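Side-chain contacts in nucleoside hydrolase, putative (PDB 3FZ0), which belongs to the nucleoside hydrolase family and holds a calcium ion in an alpha/beta fold built round a largely parallel beta-sheet: residues D19-M24 / E247-R252; T13-D18 / E51-L56; D58-D63 / R353-Y358. The protein carries 2 engineered substitutions. All coordinates share one frame; numbering follows the deposited sequence.

Interaction 1: D19-M24 / E247-R252; sequences DAIAIM and EKLFQR. With CA (calcium ion), chain G.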
# COMPACT_ATOMS: atom_id res chain seq x y z
N ASP B 19 20.60 -24.43 4.62
CA ASP B 19 19.61 -25.51 4.56
C ASP B 19 20.25 -26.91 4.69
O ASP B 19 19.72 -27.80 5.35
CB ASP B 19 18.81 -25.44 3.27
CG ASP B 19 18.10 -24.12 3.08
OD1 ASP B 19 18.74 -23.13 2.67
OD2 ASP B 19 16.88 -24.04 3.34
N ALA B 20 21.38 -27.11 4.01
CA ALA B 20 22.06 -28.40 4.08
C ALA B 20 22.55 -28.69 5.49
O ALA B 20 22.32 -29.79 5.97
CB ALA B 20 23.21 -28.48 3.07
N ILE B 21 23.22 -27.72 6.15
CA ILE B 21 23.66 -27.88 7.54
C ILE B 21 22.45 -28.18 8.45
O ILE B 21 22.52 -29.03 9.34
CB ILE B 21 24.40 -26.60 8.09
CG1 ILE B 21 25.66 -26.30 7.26
CG2 ILE B 21 24.73 -26.75 9.62
CD1 ILE B 21 26.71 -27.41 7.25
N ALA B 22 21.34 -27.47 8.23
CA ALA B 22 20.12 -27.72 9.02
C ALA B 22 19.57 -29.15 8.87
O ALA B 22 19.18 -29.80 9.86
CB ALA B 22 19.03 -26.70 8.67
N ILE B 23 19.54 -29.65 7.63
CA ILE B 23 19.04 -31.00 7.37
C ILE B 23 20.02 -32.02 7.97
O ILE B 23 19.59 -33.02 8.54
CB ILE B 23 18.76 -31.24 5.85
CG1 ILE B 23 17.63 -30.30 5.38
CG2 ILE B 23 18.38 -32.68 5.59
CD1 ILE B 23 17.59 -30.02 3.88
N MET B 24 21.31 -31.73 7.87
CA MET B 24 22.34 -32.54 8.50
C MET B 24 22.13 -32.61 10.00
O MET B 24 22.28 -33.67 10.62
CB MET B 24 23.74 -32.01 8.16
CG MET B 24 24.16 -32.18 6.67
SD MET B 24 25.81 -31.52 6.29
CE MET B 24 26.83 -32.96 6.48
N GLU B 247 33.20 -28.65 4.05
CA GLU B 247 34.23 -27.75 3.48
C GLU B 247 33.91 -27.33 2.04
O GLU B 247 34.09 -26.15 1.70
CB GLU B 247 35.66 -28.31 3.59
CG GLU B 247 36.72 -27.27 3.34
CD GLU B 247 38.15 -27.82 3.31
OE1 GLU B 247 39.08 -27.00 3.35
OE2 GLU B 247 38.38 -29.06 3.25
N LYS B 248 33.44 -28.27 1.22
CA LYS B 248 33.13 -27.97 -0.17
C LYS B 248 31.87 -27.12 -0.31
O LYS B 248 31.80 -26.23 -1.16
CB LYS B 248 32.99 -29.27 -0.97
CG LYS B 248 34.30 -29.95 -1.37
CD LYS B 248 33.95 -31.27 -2.03
CE LYS B 248 35.14 -32.12 -2.29
NZ LYS B 248 34.67 -33.37 -2.92
N LEU B 249 30.88 -27.40 0.53
CA LEU B 249 29.61 -26.68 0.53
C LEU B 249 29.74 -25.20 0.86
O LEU B 249 29.04 -24.38 0.28
CB LEU B 249 28.68 -27.32 1.54
CG LEU B 249 27.29 -26.79 1.67
CD1 LEU B 249 26.42 -27.12 0.44
CD2 LEU B 249 26.72 -27.38 2.94
N PHE B 250 30.67 -24.87 1.76
CA PHE B 250 30.84 -23.51 2.29
C PHE B 250 31.98 -22.74 1.62
O PHE B 250 32.25 -21.60 1.99
CB PHE B 250 31.07 -23.56 3.82
CG PHE B 250 29.81 -23.45 4.64
CD1 PHE B 250 28.76 -24.34 4.45
CD2 PHE B 250 29.68 -22.44 5.59
CE1 PHE B 250 27.59 -24.24 5.19
CE2 PHE B 250 28.50 -22.30 6.34
CZ PHE B 250 27.45 -23.22 6.14
N GLN B 251 32.65 -23.35 0.64
CA GLN B 251 33.88 -22.75 0.08
C GLN B 251 33.67 -21.37 -0.55
O GLN B 251 34.51 -20.48 -0.41
CB GLN B 251 34.63 -23.71 -0.87
CG GLN B 251 33.94 -24.04 -2.20
CD GLN B 251 34.68 -25.09 -3.02
OE1 GLN B 251 34.18 -26.19 -3.27
NE2 GLN B 251 35.89 -24.75 -3.45
N ARG B 252 32.53 -21.18 -1.23
CA ARG B 252 32.23 -19.89 -1.86
C ARG B 252 31.86 -18.87 -0.79
O ARG B 252 32.48 -17.82 -0.71
CB ARG B 252 31.11 -20.02 -2.92
CG ARG B 252 31.32 -21.17 -3.91
CD ARG B 252 32.65 -21.02 -4.67
NE ARG B 252 33.02 -22.29 -5.29
CZ ARG B 252 33.94 -22.44 -6.24
NH1 ARG B 252 34.59 -21.39 -6.72
NH2 ARG B 252 34.20 -23.65 -6.73
CA CA G . 16.86 -21.53 3.42
O HOH W 1 16.52 -19.84 4.95
O HOH W 2 16.08 -19.33 2.06
O HOH W 3 18.98 -20.32 3.20

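Interaction 2: T13-D18 / E51-L56; sequences TDCGGD and ENIGKL. With CA (calcium ion), chain G.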
# COMPACT_ATOMS: atom_id res chain seq x y z
N THR B 13 12.22 -26.52 2.25
CA THR B 13 13.52 -25.90 2.08
C THR B 13 13.79 -25.38 0.67
O THR B 13 13.30 -25.94 -0.33
CB THR B 13 14.68 -26.90 2.50
OG1 THR B 13 15.95 -26.28 2.30
CG2 THR B 13 14.63 -28.18 1.69
N ASP B 14 14.58 -24.31 0.59
CA ASP B 14 15.07 -23.83 -0.69
C ASP B 14 16.55 -24.20 -0.96
O ASP B 14 17.19 -23.63 -1.85
CB ASP B 14 14.81 -22.33 -0.89
CG ASP B 14 15.64 -21.43 0.03
OD1 ASP B 14 16.00 -21.83 1.16
OD2 ASP B 14 15.93 -20.28 -0.36
N CYS B 15 17.08 -25.12 -0.16
CA CYS B 15 18.23 -25.94 -0.58
C CYS B 15 19.55 -25.21 -0.75
O CYS B 15 20.35 -25.55 -1.63
CB CYS B 15 17.89 -26.71 -1.87
SG CYS B 15 16.22 -27.41 -1.80
N GLY B 16 19.76 -24.19 0.08
CA GLY B 16 21.05 -23.50 0.15
C GLY B 16 22.01 -24.14 1.16
O GLY B 16 21.70 -25.16 1.80
N GLY B 17 23.19 -23.52 1.31
CA GLY B 17 24.24 -24.02 2.19
C GLY B 17 23.75 -24.22 3.62
O GLY B 17 23.92 -25.30 4.20
N ASP B 18 23.10 -23.20 4.18
CA ASP B 18 22.58 -23.34 5.56
C ASP B 18 21.38 -24.29 5.68
O ASP B 18 21.20 -24.96 6.70
CB ASP B 18 22.41 -21.98 6.27
CG ASP B 18 21.25 -21.15 5.71
OD1 ASP B 18 21.19 -20.95 4.47
OD2 ASP B 18 20.40 -20.72 6.55
N GLU B 51 18.38 -31.15 -7.17
CA GLU B 51 19.73 -31.69 -7.37
C GLU B 51 20.57 -31.59 -6.10
O GLU B 51 21.31 -32.54 -5.76
CB GLU B 51 20.43 -30.99 -8.52
CG GLU B 51 19.76 -31.20 -9.89
CD GLU B 51 19.72 -32.68 -10.35
OE1 GLU B 51 20.74 -33.38 -10.22
OE2 GLU B 51 18.67 -33.14 -10.86
N ASN B 52 20.42 -30.47 -5.38
CA ASN B 52 21.13 -30.27 -4.10
C ASN B 52 20.71 -31.29 -3.03
O ASN B 52 21.58 -31.96 -2.46
CB ASN B 52 20.99 -28.84 -3.59
CG ASN B 52 21.55 -27.82 -4.54
OD1 ASN B 52 22.19 -28.16 -5.55
ND2 ASN B 52 21.33 -26.54 -4.22
N ILE B 53 19.40 -31.43 -2.79
CA ILE B 53 18.89 -32.42 -1.85
C ILE B 53 19.38 -33.83 -2.23
O ILE B 53 19.85 -34.57 -1.36
CB ILE B 53 17.32 -32.40 -1.72
CG1 ILE B 53 16.81 -31.10 -1.09
CG2 ILE B 53 16.82 -33.57 -0.87
CD1 ILE B 53 17.60 -30.61 0.13
N GLY B 54 19.35 -34.17 -3.51
CA GLY B 54 19.82 -35.44 -3.99
C GLY B 54 21.27 -35.68 -3.67
O GLY B 54 21.62 -36.80 -3.25
N LYS B 55 22.11 -34.66 -3.84
CA LYS B 55 23.55 -34.77 -3.49
C LYS B 55 23.73 -34.91 -1.99
O LYS B 55 24.56 -35.71 -1.55
CB LYS B 55 24.37 -33.59 -4.03
CG LYS B 55 24.40 -33.51 -5.56
CD LYS B 55 24.88 -32.16 -6.06
CE LYS B 55 25.03 -32.18 -7.56
NZ LYS B 55 25.75 -31.01 -8.07
N LEU B 56 22.94 -34.16 -1.21
CA LEU B 56 23.00 -34.30 0.26
C LEU B 56 22.55 -35.70 0.75
O LEU B 56 23.19 -36.28 1.61
CB LEU B 56 22.18 -33.21 0.94
CG LEU B 56 22.03 -33.26 2.47
CD1 LEU B 56 23.38 -33.12 3.17
CD2 LEU B 56 21.07 -32.12 2.90
CA CA G . 16.86 -21.53 3.42
O HOH W 3 18.98 -20.32 3.20
O HOH W 1 16.52 -19.84 4.95
O HOH W 2 16.08 -19.33 2.06

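Interaction 3: D58-D63 / R353-Y358; sequences DLYDAD and RDIVEY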
# COMPACT_ATOMS: atom_id res chain seq x y z
N ASP B 58 22.63 -38.56 -1.05
CA ASP B 58 23.71 -39.47 -1.46
C ASP B 58 24.75 -39.63 -0.35
O ASP B 58 25.10 -40.76 0.02
CB ASP B 58 24.43 -38.96 -2.72
CG ASP B 58 23.62 -39.17 -3.98
OD1 ASP B 58 22.69 -40.02 -3.99
OD2 ASP B 58 23.95 -38.50 -4.99
N LEU B 59 25.20 -38.50 0.19
CA LEU B 59 26.17 -38.48 1.27
C LEU B 59 25.77 -39.44 2.40
O LEU B 59 26.58 -40.20 2.88
CB LEU B 59 26.36 -37.05 1.76
CG LEU B 59 27.54 -36.77 2.69
CD1 LEU B 59 28.88 -37.03 1.96
CD2 LEU B 59 27.49 -35.36 3.24
N TYR B 60 24.50 -39.41 2.79
CA TYR B 60 23.99 -40.21 3.90
C TYR B 60 23.50 -41.60 3.50
O TYR B 60 23.20 -42.42 4.34
CB TYR B 60 22.86 -39.46 4.59
CG TYR B 60 23.37 -38.34 5.44
CD1 TYR B 60 23.60 -37.06 4.91
CD2 TYR B 60 23.67 -38.57 6.79
CE1 TYR B 60 24.09 -36.04 5.71
CE2 TYR B 60 24.16 -37.55 7.58
CZ TYR B 60 24.37 -36.30 7.04
OH TYR B 60 24.84 -35.30 7.84
N ASP B 61 23.40 -41.83 2.20
CA ASP B 61 22.68 -42.97 1.67
C ASP B 61 21.26 -43.08 2.15
O ASP B 61 20.78 -44.18 2.35
CB ASP B 61 23.38 -44.24 2.08
CG ASP B 61 23.91 -44.96 0.93
OD1 ASP B 61 23.10 -45.49 0.12
OD2 ASP B 61 25.16 -44.96 0.84
N ALA B 62 20.59 -41.96 2.36
CA ALA B 62 19.26 -41.97 2.97
C ALA B 62 18.19 -42.12 1.90
O ALA B 62 18.26 -41.47 0.84
CB ALA B 62 19.03 -40.70 3.77
N ASP B 63 17.18 -42.95 2.18
CA ASP B 63 16.05 -43.09 1.27
C ASP B 63 14.86 -42.18 1.61
O ASP B 63 13.72 -42.48 1.26
CB ASP B 63 15.65 -44.56 1.12
CG ASP B 63 16.80 -45.41 0.52
OD1 ASP B 63 17.50 -44.89 -0.39
OD2 ASP B 63 17.02 -46.57 0.97
N ARG B 353 28.80 -29.78 16.14
CA ARG B 353 29.85 -30.74 16.47
C ARG B 353 29.31 -32.16 16.23
O ARG B 353 30.01 -33.00 15.66
CB ARG B 353 30.33 -30.55 17.92
CG ARG B 353 31.84 -30.28 18.10
CD ARG B 353 32.33 -30.20 19.60
NE ARG B 353 31.48 -29.34 20.44
CZ ARG B 353 31.72 -28.06 20.74
NH1 ARG B 353 32.83 -27.44 20.32
NH2 ARG B 353 30.84 -27.38 21.48
N ASP B 354 28.07 -32.41 16.61
CA ASP B 354 27.48 -33.73 16.49
C ASP B 354 27.28 -34.17 15.04
O ASP B 354 27.34 -35.38 14.74
CB ASP B 354 26.19 -33.86 17.30
CG ASP B 354 26.45 -33.97 18.79
OD1 ASP B 354 25.49 -33.82 19.56
OD2 ASP B 354 27.62 -34.19 19.21
N ILE B 355 27.10 -33.21 14.13
CA ILE B 355 27.04 -33.55 12.71
C ILE B 355 28.31 -34.29 12.25
O ILE B 355 28.20 -35.33 11.59
CB ILE B 355 26.82 -32.31 11.82
CG1 ILE B 355 25.48 -31.67 12.13
CG2 ILE B 355 26.92 -32.68 10.33
CD1 ILE B 355 25.29 -30.29 11.50
N VAL B 356 29.49 -33.78 12.60
CA VAL B 356 30.73 -34.34 12.04
C VAL B 356 31.17 -35.62 12.74
O VAL B 356 32.11 -36.31 12.29
CB VAL B 356 31.86 -33.28 11.91
CG1 VAL B 356 31.43 -32.13 11.02
CG2 VAL B 356 32.34 -32.76 13.29
N GLU B 357 30.50 -35.95 13.85
CA GLU B 357 30.85 -37.12 14.67
C GLU B 357 29.83 -38.26 14.49
O GLU B 357 29.84 -39.27 15.19
CB GLU B 357 30.94 -36.73 16.15
CG GLU B 357 32.08 -35.81 16.55
CD GLU B 357 32.00 -35.47 18.04
OE1 GLU B 357 30.93 -35.73 18.61
OE2 GLU B 357 32.98 -34.99 18.65
N TYR B 358 28.92 -38.09 13.54
CA TYR B 358 27.82 -39.01 13.38
C TYR B 358 28.27 -40.36 12.78
O TYR B 358 28.97 -40.41 11.76
CB TYR B 358 26.75 -38.38 12.51
CG TYR B 358 25.56 -39.27 12.16
CD1 TYR B 358 24.61 -39.60 13.13
CD2 TYR B 358 25.38 -39.76 10.87
CE1 TYR B 358 23.52 -40.39 12.83
CE2 TYR B 358 24.28 -40.57 10.55
CZ TYR B 358 23.34 -40.87 11.54
OH TYR B 358 22.23 -41.65 11.25
O HOH W 4 26.62 -36.07 9.49

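Interaction 1: D19-M24 / E247-R252
Ile21 and Ala20, on neighbouring positions of helix 17-27, press against Leu249 and Phe250 where helix 241-249 gives way to helix 251-257. Followed outward from CB, Ile21 splits into two branches: CG2 lies anti to the backbone N, while CG1 lies beside that N (chi1 -61°), which turns this longer branch to the phenyl group. Ile21 CG1 comes to 3.5 Å from Phe250 CE1 and 3.7 Å from Phe250 CZ, on an approach oblique to the ring, the two side chains crossing at about a right angle. At the tip, Ile21 CD1 stays on the same ring carbon, 3.9 Å from Phe250 CE1, and also comes within 4.3 Å of Leu249 CD2. That leucine methyl lies in the plane of the Phe250 ring, at its edge, and reaches on to Ala20, with Leu249 CD2 3.7 Å from Ala20 CB. Phe86 meets the Phe250 ring edge-to-face, and Phe91 packs on both Ala20 and Leu249. All four touching residues are buried and meet each other through carbon atoms. Just before Ala20 in the same helix, Asp19 grips the calcium ion with both oxygens, Asp19 OD1 at 2.6 Å and OD2 at 2.5 Å from the metal. Thr13 OG1 and Gly16 N also hydrogen-bond this carboxylate. The N-terminal aspartates Asp14 and Asp19 share the calcium with Leu134 O and Asp283, as in nucleoside hydrolases.

Interaction 2: T13-D18 / E51-L56
The Asn52 carboxamide points its nitrogen straight at the backbone carbonyl of Cys15. Asn52 ND2 lies 2.9 Å from Cys15 O with an N-H...O angle of 161°, in the carbonyl plane, and the acceptor sits only 11° out of the amide plane. Asn52 ND2 also donates to Asp89 O and Asn52 OD1 accepts from Gln48 NE2, so three bonds fix the rotation of this buried amide. The other flat group is the carboxylate of Asp14, whose side chain leaves its backbone away from helix 46-60: Asp14 OD1 binds the calcium ion at 2.4 Å, and Asp14 OD2 takes Asn43 N. Beside the amide the contact turns apolar. Cys15 SG lies 3.8 Å from Ile53 CG1, and Thr13 CG2 meets Ile53 CD1 tip to tip. Thr13 OG1, placed anti to its own nitrogen (chi1 179°), accepts from Cys15 N at 2.9 Å in an ST turn and hydrogen-bonds Asp19 OD2, tying the turn to a metal ligand. The loop thus joins the end of strand 6-13 to helix 17-27, whose N-cap is Gly16. Helix 46-60 packs against it, Ile53 also touching Ile37 and Val39 of the adjacent parallel strand 32-39 and Ile23 of helix 17-27.

Interaction 3: D58-D63 / R353-Y358
Tyr60 and Tyr358 meet through their rings, Tyr60 CE2 standing 4.1 Å from Tyr358 CD2. The touching carbon of Tyr358 lies at the edge of the Tyr60 ring and near its plane; the two side chains cross obliquely. Farther along, the phenol oxygen reaches Ile355 on the other helix, Tyr60 OH coming to 4.2 Å from Ile355 CG2, the methyl branch that stands anti to the backbone nitrogen. That same oxygen is joined to the helix by a water: water 4 hydrogen-bonds Tyr60 OH at 2.5 Å and donates to Ile355 O at 2.7 Å. One bridging water therefore serves both a phenol and a carbonyl in the last turn of helix 345-356. Tyr358 lies just beyond the helix, and its ring swings out to Tyr60 because CG is anti to the backbone N (chi1 176°). In the next shell Trp242 does double duty, stacking on the Tyr60 ring while its NE1 hydrogen-bonds Tyr358 O. Met24 and Met27 of helix 17-27 also pack on Tyr60, and Met24 together with Ile21 packs on Ile355. On the other side of the contact, Asp61 follows helix 46-60 with a positive phi of 54°, and Asp61 N bonds to Asp58 O at 3.0 Å; Asp58 and Asp63, before and after Asp61 in the sequence, both make salt bridges to Arg101. The arrangement brings the Schellman motif that closes helix 46-60 up to the last turn of helix 345-356, both packed beside helix 17-27 in the alpha/beta fold.

Overall arrangement
Helix 17-27 runs through the whole set. It supplies one segment of interaction 1, begins in interaction 2, and sends Met24 into interaction 3, where Met24 CE lies 3.4 Å from Tyr60 OH. Interactions 1 and 2 are buried, their centres about 8 Å apart, and share the calcium ion with its three waters; interaction 3 is only partly buried, its centre about 18 Å from that of the chain. Interactions 2 and 3 use successive parts of helix 46-60. The chemistry follows position: carbon-to-carbon packing across 19-24/247-252, beside a carboxylate that binds calcium, a directed amide bond beside sulfur and methyl contacts in 13-18/51-56, and tyrosine rings with a bridging water in 58-63/353-358.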